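Local coordinates for protein transcriptional regulator, TetR family (Myxococcus xanthus, PDB 5K7F) that probably binds DNA as a transcriptional repressor that responds to isovaleryl coenzyme A and regulates an alternative route for making this compound, at residues S81-I86 with L93-R98; D139-A144 with F164-M169; S146-S149 with L153-P156. All blocks are in the same frame, centred on the assembly; numbering follows the deposited sequence.

Contact 1: residues S81-I86 with L93-R98; sequences SRVQDI and LRACMR
Val83 CG1 lies over one face of the peptide group that joins Ala95 to Cys96, the flat group that matters in this contact. The methyl stands 3.8 Å from Ala95 C and equally far from Cys96 N, so it rests on the backbone of the helix as well as on its side chains. No ring of either segment takes part.

The same methyl meets Ala95 CB at 3.7 Å. The second methyl, Val83 CG2, reaches Cys96 CB less closely, at 4.1 Å. CG1 is anti to the carbonyl carbon of Val83 (chi1 -57°), which spreads the two methyls over neighbouring residues of the helix. Ile86 comes in through the end of its chain, with CD1 3.7 Å from Ala95 CB. The small alanine methyl thus sits against both aliphatic side chains. A type I turn from Val83 to Ile86, closed by a bond of 3.0 Å from Ile86 N to Val83 O, presents both side chains to the helix. No hydrogen bond crosses the contact; it is held by apolar packing alone.

Residues 81-83 lie on helix 60-83, and 93-98 lie inside helix 89-105. The buried side of the contact is continued by helix 125-150, where Phe140 touches Val83 and Tyr137 touches Cys96. Elsewhere on segment 93-98, Met97 packs on helix 159-171 and Arg98 forms a salt bridge with Asp190 of helix 185-196. The contact joins the turn after helix 60-83 to helix 89-105, with helix 125-150 alongside.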
ATOM      1  N   SER A  81      16.730 -11.424 -10.373  1.00  9.67           N
ATOM      2  CA  SER A  81      17.787 -12.347 -10.766  1.00 18.42           C
ATOM      3  C   SER A  81      17.322 -13.783 -10.638  1.00 12.76           C
ATOM      4  O   SER A  81      17.900 -14.668 -11.270  1.00 20.50           O
ATOM      5  CB  SER A  81      19.033 -12.094  -9.935  1.00  9.77           C
ATOM      6  OG  SER A  81      18.819 -12.362  -8.556  1.00 16.67           O
ATOM      7  N   ARG A  82      16.255 -14.013  -9.884  1.00 11.18           N
ATOM      8  CA  ARG A  82      15.722 -15.335  -9.668  1.00  9.68           C
ATOM      9  C   ARG A  82      14.707 -15.739 -10.723  1.00 14.69           C
ATOM     10  O   ARG A  82      14.428 -16.934 -10.836  1.00 11.10           O
ATOM     11  CB  ARG A  82      15.087 -15.428  -8.282  1.00 10.73           C
ATOM     12  CG  ARG A  82      15.924 -14.879  -7.089  1.00 13.92           C
ATOM     13  CD  ARG A  82      17.015 -15.803  -6.643  1.00 17.93           C
ATOM     14  NE  ARG A  82      17.801 -15.155  -5.599  1.00 18.80           N
ATOM     15  CZ  ARG A  82      18.841 -15.704  -5.002  1.00 28.68           C
ATOM     16  NH1 ARG A  82      19.225 -16.934  -5.332  1.00 19.39           N
ATOM     17  NH2 ARG A  82      19.500 -15.014  -4.078  1.00 33.66           N
ATOM     18  N   VAL A  83      14.138 -14.790 -11.495  1.00 12.90           N
ATOM     19  CA  VAL A  83      13.004 -15.130 -12.356  1.00 10.96           C
ATOM     20  C   VAL A  83      13.219 -14.688 -13.794  1.00 13.53           C
ATOM     21  O   VAL A  83      12.477 -15.112 -14.691  1.00 17.07           O
ATOM     22  CB  VAL A  83      11.684 -14.534 -11.817  1.00 10.97           C
ATOM     23  CG1 VAL A  83      11.396 -14.999 -10.372  1.00 10.71           C
ATOM     24  CG2 VAL A  83      11.649 -12.977 -11.917  1.00 10.71           C
ATOM     25  N   GLN A  84      14.206 -13.833 -14.044  1.00 15.42           N
ATOM     26  CA  GLN A  84      14.225 -13.130 -15.326  1.00 21.29           C
ATOM     27  C   GLN A  84      14.466 -14.066 -16.513  1.00 22.00           C
ATOM     28  O   GLN A  84      14.090 -13.719 -17.637  1.00 21.54           O
ATOM     29  CB  GLN A  84      15.269 -12.009 -15.316  1.00 23.27           C
ATOM     30  CG  GLN A  84      16.694 -12.491 -15.211  1.00 24.45           C
ATOM     31  CD  GLN A  84      17.650 -11.404 -14.779  1.00 33.79           C
ATOM     32  OE1 GLN A  84      17.247 -10.268 -14.540  1.00 36.91           O
ATOM     33  NE2 GLN A  84      18.929 -11.759 -14.644  1.00 34.80           N
ATOM     34  N   ASP A  85      15.026 -15.246 -16.284  1.00 19.70           N
ATOM     35  CA  ASP A  85      15.295 -16.225 -17.324  1.00 26.53           C
ATOM     36  C   ASP A  85      14.131 -17.182 -17.583  1.00 25.72           C
ATOM     37  O   ASP A  85      14.261 -18.050 -18.452  1.00 25.79           O
ATOM     38  CB  ASP A  85      16.541 -17.060 -16.959  1.00 22.90           C
ATOM     39  CG  ASP A  85      17.785 -16.209 -16.704  1.00 38.04           C
ATOM     40  OD1 ASP A  85      18.314 -15.598 -17.659  1.00 39.72           O
ATOM     41  OD2 ASP A  85      18.260 -16.185 -15.546  1.00 45.91           O
ATOM     42  N   ILE A  86      13.022 -17.085 -16.845  1.00 13.38           N
ATOM     43  CA  ILE A  86      11.888 -17.973 -17.073  1.00 10.50           C
ATOM     44  C   ILE A  86      11.189 -17.524 -18.348  1.00 14.43           C
ATOM     45  O   ILE A  86      10.723 -16.381 -18.447  1.00 14.91           O
ATOM     46  CB  ILE A  86      10.936 -17.968 -15.867  1.00 12.04           C
ATOM     47  CG1 ILE A  86      11.667 -18.429 -14.618  1.00 16.65           C
ATOM     48  CG2 ILE A  86       9.720 -18.839 -16.109  1.00 14.64           C
ATOM     49  CD1 ILE A  86      10.884 -18.200 -13.357  1.00 14.63           C
ATOM     50  N   LEU A  93       5.606 -14.653 -13.994  1.00  9.50           N
ATOM     51  CA  LEU A  93       4.825 -13.806 -13.090  1.00  7.51           C
ATOM     52  C   LEU A  93       4.522 -14.535 -11.779  1.00  6.27           C
ATOM     53  O   LEU A  93       4.602 -13.937 -10.690  1.00  8.41           O
ATOM     54  CB  LEU A  93       3.538 -13.391 -13.789  1.00 12.18           C
ATOM     55  CG  LEU A  93       3.702 -12.230 -14.776  1.00 10.31           C
ATOM     56  CD1 LEU A  93       2.534 -12.240 -15.701  1.00  8.70           C
ATOM     57  CD2 LEU A  93       3.856 -10.916 -14.014  1.00 10.85           C
ATOM     58  N   ARG A  94       4.225 -15.848 -11.859  1.00  9.10           N
ATOM     59  CA  ARG A  94       3.945 -16.624 -10.650  1.00 10.29           C
ATOM     60  C   ARG A  94       5.175 -16.698  -9.737  1.00  8.63           C
ATOM     61  O   ARG A  94       5.069 -16.530  -8.511  1.00  8.73           O
ATOM     62  CB  ARG A  94       3.515 -18.047 -11.013  1.00 13.62           C
ATOM     63  CG  ARG A  94       2.179 -18.132 -11.675  1.00 13.52           C
ATOM     64  CD  ARG A  94       1.798 -19.579 -12.013  1.00 11.71           C
ATOM     65  NE  ARG A  94       0.545 -19.635 -12.742  1.00 16.43           N
ATOM     66  CZ  ARG A  94       0.306 -20.431 -13.787  1.00 20.34           C
ATOM     67  NH1 ARG A  94       1.244 -21.258 -14.235  1.00 25.02           N
ATOM     68  NH2 ARG A  94      -0.873 -20.383 -14.389  1.00 18.38           N
ATOM     69  N   ALA A  95       6.340 -16.895 -10.329  1.00  8.43           N
ATOM     70  CA  ALA A  95       7.576 -16.937  -9.546  1.00 14.86           C
ATOM     71  C   ALA A  95       7.931 -15.558  -9.012  1.00 14.18           C
ATOM     72  O   ALA A  95       8.400 -15.445  -7.869  1.00  8.08           O
ATOM     73  CB  ALA A  95       8.724 -17.504 -10.380  1.00 10.42           C
ATOM     74  N   CYS A  96       7.701 -14.503  -9.824  1.00 10.69           N
ATOM     75  CA  CYS A  96       8.022 -13.136  -9.424  1.00  8.97           C
ATOM     76  C   CYS A  96       7.185 -12.723  -8.224  1.00  6.23           C
ATOM     77  O   CYS A  96       7.693 -12.176  -7.238  1.00  6.23           O
ATOM     78  CB  CYS A  96       7.820 -12.197 -10.602  1.00  8.70           C
ATOM     79  SG  CYS A  96       8.557 -10.558 -10.419  1.00 11.05           S
ATOM     80  N   MET A  97       5.892 -13.050  -8.267  1.00  7.87           N
ATOM     81  CA  MET A  97       4.997 -12.743  -7.166  1.00  8.73           C
ATOM     82  C   MET A  97       5.424 -13.448  -5.884  1.00  6.16           C
ATOM     83  O   MET A  97       5.435 -12.836  -4.803  1.00  8.16           O
ATOM     84  CB  MET A  97       3.571 -13.151  -7.508  1.00 10.67           C
ATOM     85  CG  MET A  97       2.601 -12.746  -6.396  1.00  9.17           C
ATOM     86  SD  MET A  97       0.879 -12.990  -6.863  1.00 10.54           S
ATOM     87  CE  MET A  97       0.374 -11.303  -7.041  1.00 10.46           C
ATOM     88  N   ARG A  98       5.735 -14.750  -5.977  1.00  8.11           N
ATOM     89  CA  ARG A  98       6.152 -15.476  -4.782  1.00  6.60           C
ATOM     90  C   ARG A  98       7.438 -14.878  -4.198  1.00  7.09           C
ATOM     91  O   ARG A  98       7.484 -14.541  -3.002  1.00  8.10           O
ATOM     92  CB  ARG A  98       6.306 -16.956  -5.102  1.00  9.73           C
ATOM     93  CG  ARG A  98       6.647 -17.831  -3.900  1.00 12.26           C
ATOM     94  CD  ARG A  98       6.705 -19.295  -4.319  1.00 14.60           C
ATOM     95  NE  ARG A  98       6.756 -20.246  -3.197  1.00 16.75           N
ATOM     96  CZ  ARG A  98       5.705 -20.701  -2.511  1.00 22.04           C
ATOM     97  NH1 ARG A  98       4.449 -20.288  -2.757  1.00 13.80           N
ATOM     98  NH2 ARG A  98       5.915 -21.598  -1.562  1.00 17.16           N
TER

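Contact 2: residues D139-A144 with F164-M169; sequences DFLEEA and FSFLGM
Leu141 turns its CG anti to its carbonyl carbon (chi1 -61°), and Phe166 turns its CG anti to its backbone N (chi1 177°), which sets the leucine fork against the ring. The two side chains cross at about a right angle.

Leu141 CD2 lies over one face of the ring, 4.0 Å from the Phe166 centroid and 16° off the normal. This is a CH-pi contact, shifted slightly toward the rim on the CZ side. Leu141 CD1 lies over the same face, nearer the rim, 3.8 Å from Phe166 CD1. It also meets Leu167 CG at 3.9 Å, so a single leucine fork serves two neighbouring residues of the opposing helix. All three residues are buried, and no hydrogen bond crosses between the segments. An alanine in place of Phe166 would probably leave Leu141 CD2 without the ring face it lies on and open a gap between the helices.

Met97 of helix 89-105 and Tyr137 of helix 125-150 also touch the Phe166 side chain. Helix 159-171 reaches the second subunit as well: Phe164 stacks on Trp176 of that subunit, and Met169 packs on its Met169. Apolar packing between helices 125-150 and 159-171 of this kind belongs to the all-helical C-terminal domain of TetR-family regulators, which carries the dimer contacts.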
ATOM      1  N   ASP A 139       8.217  -1.968 -15.579  1.00 10.03           N
ATOM      2  CA  ASP A 139       8.353  -2.334 -16.991  1.00 11.98           C
ATOM      3  C   ASP A 139       8.441  -3.847 -17.153  1.00 12.53           C
ATOM      4  O   ASP A 139       7.860  -4.434 -18.081  1.00 11.66           O
ATOM      5  CB  ASP A 139       9.614  -1.695 -17.592  1.00 13.00           C
ATOM      6  CG  ASP A 139       9.516  -0.190 -17.771  1.00 24.18           C
ATOM      7  OD1 ASP A 139       8.414   0.390 -17.671  1.00 22.62           O
ATOM      8  OD2 ASP A 139      10.580   0.415 -18.019  1.00 30.06           O
ATOM      9  N   PHE A 140       9.227  -4.485 -16.289  1.00  9.85           N
ATOM     10  CA  PHE A 140       9.357  -5.930 -16.312  1.00  9.76           C
ATOM     11  C   PHE A 140       8.012  -6.609 -16.116  1.00 10.90           C
ATOM     12  O   PHE A 140       7.666  -7.541 -16.850  1.00 10.23           O
ATOM     13  CB  PHE A 140      10.338  -6.344 -15.229  1.00 10.00           C
ATOM     14  CG  PHE A 140      10.547  -7.857 -15.108  1.00  8.50           C
ATOM     15  CD1 PHE A 140      11.476  -8.520 -15.885  1.00 13.52           C
ATOM     16  CD2 PHE A 140       9.807  -8.607 -14.190  1.00 11.08           C
ATOM     17  CE1 PHE A 140      11.694  -9.905 -15.727  1.00 14.23           C
ATOM     18  CE2 PHE A 140      10.014  -9.970 -14.036  1.00 13.94           C
ATOM     19  CZ  PHE A 140      10.925 -10.626 -14.821  1.00 11.76           C
ATOM     20  N   LEU A 141       7.243  -6.166 -15.119  1.00 11.98           N
ATOM     21  CA  LEU A 141       5.922  -6.757 -14.910  1.00 11.01           C
ATOM     22  C   LEU A 141       5.019  -6.511 -16.119  1.00  8.93           C
ATOM     23  O   LEU A 141       4.307  -7.432 -16.568  1.00  9.67           O
ATOM     24  CB  LEU A 141       5.276  -6.202 -13.633  1.00 11.02           C
ATOM     25  CG  LEU A 141       6.011  -6.444 -12.298  1.00 10.30           C
ATOM     26  CD1 LEU A 141       5.250  -5.787 -11.163  1.00 11.02           C
ATOM     27  CD2 LEU A 141       6.127  -7.895 -12.047  1.00 11.43           C
ATOM     28  N   GLU A 142       5.053  -5.297 -16.691  1.00  9.98           N
ATOM     29  CA  GLU A 142       4.189  -5.009 -17.839  1.00 10.94           C
ATOM     30  C   GLU A 142       4.536  -5.884 -19.039  1.00  9.68           C
ATOM     31  O   GLU A 142       3.641  -6.414 -19.704  1.00  7.68           O
ATOM     32  CB  GLU A 142       4.262  -3.519 -18.222  1.00 11.80           C
ATOM     33  CG  GLU A 142       3.665  -2.590 -17.207  1.00 10.58           C
ATOM     34  CD  GLU A 142       3.429  -1.150 -17.677  1.00 19.68           C
ATOM     35  OE1 GLU A 142       3.760  -0.801 -18.821  1.00 23.95           O
ATOM     36  OE2 GLU A 142       2.912  -0.356 -16.864  1.00 15.91           O
ATOM     37  N   GLU A 143       5.826  -6.099 -19.307  1.00 12.77           N
ATOM     38  CA  GLU A 143       6.205  -6.969 -20.421  1.00 11.89           C
ATOM     39  C   GLU A 143       5.694  -8.391 -20.208  1.00 10.65           C
ATOM     40  O   GLU A 143       5.174  -9.012 -21.132  1.00 11.79           O
ATOM     41  CB  GLU A 143       7.725  -6.943 -20.612  1.00 15.75           C
ATOM     42  N   ALA A 144       5.797  -8.914 -18.985  1.00  9.64           N
ATOM     43  CA  ALA A 144       5.282 -10.256 -18.715  1.00 10.87           C
ATOM     44  C   ALA A 144       3.763 -10.327 -18.859  1.00  7.26           C
ATOM     45  O   ALA A 144       3.233 -11.277 -19.460  1.00 10.11           O
ATOM     46  CB  ALA A 144       5.694 -10.719 -17.327  1.00 10.62           C
ATOM     47  N   PHE A 164       0.235  -2.946 -11.632  1.00  7.34           N
ATOM     48  CA  PHE A 164      -0.011  -2.290 -10.364  1.00 10.32           C
ATOM     49  C   PHE A 164      -1.031  -3.035  -9.498  1.00  6.98           C
ATOM     50  O   PHE A 164      -1.088  -2.788  -8.291  1.00  8.94           O
ATOM     51  CB  PHE A 164      -0.440  -0.831 -10.603  1.00 17.13           C
ATOM     52  CG  PHE A 164       0.718   0.081 -10.967  1.00 13.50           C
ATOM     53  CD1 PHE A 164       1.670   0.429 -10.041  1.00 13.38           C
ATOM     54  CD2 PHE A 164       0.851   0.560 -12.252  1.00 13.75           C
ATOM     55  CE1 PHE A 164       2.717   1.238 -10.390  1.00 15.90           C
ATOM     56  CE2 PHE A 164       1.895   1.382 -12.594  1.00 13.13           C
ATOM     57  CZ  PHE A 164       2.819   1.718 -11.671  1.00 14.59           C
ATOM     58  N   SER A 165      -1.826  -3.937 -10.052  1.00  7.69           N
ATOM     59  CA  SER A 165      -2.644  -4.808  -9.199  1.00  9.84           C
ATOM     60  C   SER A 165      -1.734  -5.740  -8.414  1.00  8.32           C
ATOM     61  O   SER A 165      -1.835  -5.876  -7.171  1.00  8.69           O
ATOM     62  CB  SER A 165      -3.634  -5.606 -10.049  1.00 13.16           C
ATOM     63  OG  SER A 165      -4.605  -4.729 -10.637  1.00 12.49           O
ATOM     64  N   PHE A 166      -0.828  -6.370  -9.145  1.00 10.19           N
ATOM     65  CA  PHE A 166       0.251  -7.183  -8.589  1.00  7.09           C
ATOM     66  C   PHE A 166       1.011  -6.416  -7.507  1.00  9.18           C
ATOM     67  O   PHE A 166       1.231  -6.919  -6.388  1.00 10.01           O
ATOM     68  CB  PHE A 166       1.140  -7.571  -9.765  1.00  6.94           C
ATOM     69  CG  PHE A 166       2.396  -8.370  -9.425  1.00  4.99           C
ATOM     70  CD1 PHE A 166       3.408  -7.881  -8.601  1.00  6.78           C
ATOM     71  CD2 PHE A 166       2.590  -9.554 -10.069  1.00 11.84           C
ATOM     72  CE1 PHE A 166       4.596  -8.654  -8.383  1.00  9.58           C
ATOM     73  CE2 PHE A 166       3.749 -10.302  -9.865  1.00  7.82           C
ATOM     74  CZ  PHE A 166       4.741  -9.811  -9.014  1.00  7.64           C
ATOM     75  N   LEU A 167       1.487  -5.215  -7.844  1.00  6.27           N
ATOM     76  CA  LEU A 167       2.271  -4.447  -6.889  1.00  7.95           C
ATOM     77  C   LEU A 167       1.466  -4.082  -5.644  1.00  9.70           C
ATOM     78  O   LEU A 167       1.967  -4.210  -4.519  1.00 10.81           O
ATOM     79  CB  LEU A 167       2.825  -3.190  -7.557  1.00  7.51           C
ATOM     80  CG  LEU A 167       4.094  -3.376  -8.370  1.00 19.08           C
ATOM     81  CD1 LEU A 167       4.421  -2.056  -9.094  1.00 20.39           C
ATOM     82  CD2 LEU A 167       5.266  -3.849  -7.492  1.00 16.66           C
ATOM     83  N   GLY A 168       0.227  -3.586  -5.804  1.00  8.85           N
ATOM     84  CA  GLY A 168      -0.572  -3.263  -4.630  1.00  8.22           C
ATOM     85  C   GLY A 168      -0.820  -4.481  -3.751  1.00  6.74           C
ATOM     86  O   GLY A 168      -0.728  -4.407  -2.524  1.00  8.35           O
ATOM     87  N   MET A 169      -1.255  -5.580  -4.354  1.00  8.12           N
ATOM     88  CA  MET A 169      -1.451  -6.804  -3.565  1.00  6.86           C
ATOM     89  C   MET A 169      -0.236  -7.125  -2.722  1.00  8.63           C
ATOM     90  O   MET A 169      -0.363  -7.435  -1.522  1.00 12.58           O
ATOM     91  CB  MET A 169      -1.752  -8.003  -4.470  1.00 10.11           C
ATOM     92  CG  MET A 169      -3.129  -8.091  -4.969  1.00 20.54           C
ATOM     93  SD  MET A 169      -3.291  -9.405  -6.215  1.00 19.49           S
ATOM     94  CE  MET A 169      -2.831 -10.814  -5.290  1.00 11.87           C
TER

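Contact 3: residues S146-S149 with L153-P156; sequences SQAS and LIRP
Ala148 O accepts the backbone N-H of Leu153, with 2.9 Å between Leu153 N and Ala148 O. Ile154 N makes a second, weak bond to the same oxygen at 3.4 Å.

Ile154 packs against the last turn of the helix. Its CG1 takes the crowded position between backbone N and carbonyl carbon (chi1 58°), which lays the CG1-CD1 arm along the alanine. Ile154 CD1 is 3.6 Å from Ala148 CB. Ser149 OG meets the returning loop, 3.4 Å from Pro156 CA. A water donates to Ser149 O at 2.9 Å; its link to Ile154 O is too short to be trusted.

Further out, Pro89 touches both Ala148 and Leu153, while Val90 and Phe197 pack on Ile154. These residues pack round the loop where it returns beside helix 125-150. Arg155 points away from the helix and packs on Pro198 of the second subunit.

The bond from Leu153 N back five residues to Ala148 O is consistent with a Schellman-type C-terminal cap. Main-chain bonds thus satisfy this oxygen, and the Ile154 arm and the Ala148 methyl add apolar packing next to the bonded carbonyl.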
ATOM      1  N   SER A 146       1.957  -8.462 -20.799  1.00  9.42           N
ATOM      2  CA  SER A 146       1.739  -8.391 -22.252  1.00  9.65           C
ATOM      3  C   SER A 146       1.899  -9.734 -22.943  1.00 14.60           C
ATOM      4  O   SER A 146       1.064 -10.127 -23.767  1.00 12.17           O
ATOM      5  CB  SER A 146       2.708  -7.384 -22.859  1.00 13.58           C
ATOM      6  OG  SER A 146       2.228  -6.091 -22.571  1.00 18.04           O
ATOM      7  N   GLN A 147       3.021 -10.405 -22.683  1.00 11.04           N
ATOM      8  CA  GLN A 147       3.325 -11.704 -23.272  1.00 14.54           C
ATOM      9  C   GLN A 147       2.318 -12.763 -22.864  1.00 11.22           C
ATOM     10  O   GLN A 147       1.831 -13.524 -23.699  1.00 11.46           O
ATOM     11  CB  GLN A 147       4.711 -12.128 -22.833  1.00 13.19           C
ATOM     12  CG  GLN A 147       5.803 -11.243 -23.322  1.00  9.19           C
ATOM     13  CD  GLN A 147       7.125 -11.590 -22.698  1.00  9.29           C
ATOM     14  OE1 GLN A 147       7.214 -12.496 -21.884  1.00 13.71           O
ATOM     15  NE2 GLN A 147       8.171 -10.846 -23.069  1.00 15.87           N
ATOM     16  N   ALA A 148       2.020 -12.855 -21.562  1.00  8.89           N
ATOM     17  CA  ALA A 148       1.072 -13.840 -21.091  1.00  9.34           C
ATOM     18  C   ALA A 148      -0.322 -13.634 -21.667  1.00 11.95           C
ATOM     19  O   ALA A 148      -1.006 -14.622 -21.947  1.00 14.86           O
ATOM     20  CB  ALA A 148       1.021 -13.809 -19.567  1.00 14.28           C
ATOM     21  N   SER A 149      -0.788 -12.368 -21.790  1.00 11.50           N
ATOM     22  CA  SER A 149      -2.101 -12.096 -22.370  1.00  9.77           C
ATOM     23  C   SER A 149      -2.127 -12.452 -23.856  1.00 10.33           C
ATOM     24  O   SER A 149      -3.032 -13.143 -24.327  1.00 11.66           O
ATOM     25  CB  SER A 149      -2.492 -10.618 -22.160  1.00 17.98           C
ATOM     26  OG  SER A 149      -3.730 -10.326 -22.792  1.00 25.64           O
ATOM     27  N   LEU A 153      -2.203 -17.231 -21.872  1.00 13.96           N
ATOM     28  CA  LEU A 153      -1.888 -17.909 -20.618  1.00 14.69           C
ATOM     29  C   LEU A 153      -2.486 -17.211 -19.394  1.00 16.24           C
ATOM     30  O   LEU A 153      -2.470 -17.793 -18.309  1.00 15.43           O
ATOM     31  CB  LEU A 153      -0.366 -18.035 -20.466  1.00 19.98           C
ATOM     32  CG  LEU A 153       0.359 -18.770 -21.601  1.00 13.11           C
ATOM     33  CD1 LEU A 153       1.837 -18.432 -21.552  1.00 12.68           C
ATOM     34  CD2 LEU A 153       0.155 -20.296 -21.537  1.00 26.05           C
ATOM     35  N   ILE A 154      -3.032 -16.000 -19.558  1.00 14.03           N
ATOM     36  CA  ILE A 154      -3.813 -15.310 -18.539  1.00 11.29           C
ATOM     37  C   ILE A 154      -4.967 -14.637 -19.270  1.00 12.05           C
ATOM     38  O   ILE A 154      -4.900 -14.364 -20.476  1.00 13.91           O
ATOM     39  CB  ILE A 154      -3.023 -14.250 -17.716  1.00 11.49           C
ATOM     40  CG1 ILE A 154      -2.423 -13.194 -18.631  1.00 10.70           C
ATOM     41  CG2 ILE A 154      -1.906 -14.908 -16.876  1.00 12.10           C
ATOM     42  CD1 ILE A 154      -1.646 -12.138 -17.924  1.00 17.32           C
ATOM     43  N   ARG A 155      -6.029 -14.409 -18.537  1.00 13.10           N
ATOM     44  CA  ARG A 155      -7.158 -13.636 -19.061  1.00 13.60           C
ATOM     45  C   ARG A 155      -6.684 -12.251 -19.497  1.00 19.07           C
ATOM     46  O   ARG A 155      -5.826 -11.658 -18.834  1.00 14.62           O
ATOM     47  CB  ARG A 155      -8.225 -13.531 -17.970  1.00 20.21           C
ATOM     48  CG  ARG A 155      -9.456 -12.742 -18.331  1.00 27.99           C
ATOM     49  CD  ARG A 155     -10.514 -12.839 -17.218  1.00 30.71           C
ATOM     50  NE  ARG A 155     -10.580 -14.186 -16.647  1.00 44.21           N
ATOM     51  CZ  ARG A 155     -11.389 -15.157 -17.064  1.00 49.41           C
ATOM     52  NH1 ARG A 155     -12.235 -14.946 -18.070  1.00 37.67           N
ATOM     53  NH2 ARG A 155     -11.348 -16.348 -16.466  1.00 44.54           N
ATOM     54  N   PRO A 156      -7.205 -11.693 -20.603  1.00 12.61           N
ATOM     55  CA  PRO A 156      -6.708 -10.388 -21.056  1.00 19.85           C
ATOM     56  C   PRO A 156      -6.852  -9.307 -19.990  1.00 17.00           C
ATOM     57  O   PRO A 156      -7.862  -9.242 -19.283  1.00 15.26           O
ATOM     58  CB  PRO A 156      -7.586 -10.072 -22.268  1.00 20.39           C
ATOM     59  CG  PRO A 156      -7.990 -11.396 -22.783  1.00 17.99           C
ATOM     60  CD  PRO A 156      -8.126 -12.298 -21.577  1.00 19.15           C
TER
HETATM   61  O   HOH W   1      -5.374 -14.107 -22.941  1.00 19.02           O

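How the contacts relate
Following the chain, contact 1 comes first. It closes the short turn between helix 60-83 and helix 89-105. Contact 2 opens later and closes a longer loop between helices 125-150 and 159-171. Contact 3 is nested inside that loop, where the chain leaves helix 125-150 and turns back. No contacts cross. Contacts 1 and 2 lie in series but touch in space: Met97 CE is 3.7 Å from Met169 CE, and Leu93 CG is 3.6 Å from Ala144 CB. Contact 3 lies farther out, its centre about 16 Å from that of contact 1. Helix 125-150 joins contacts 2 and 3.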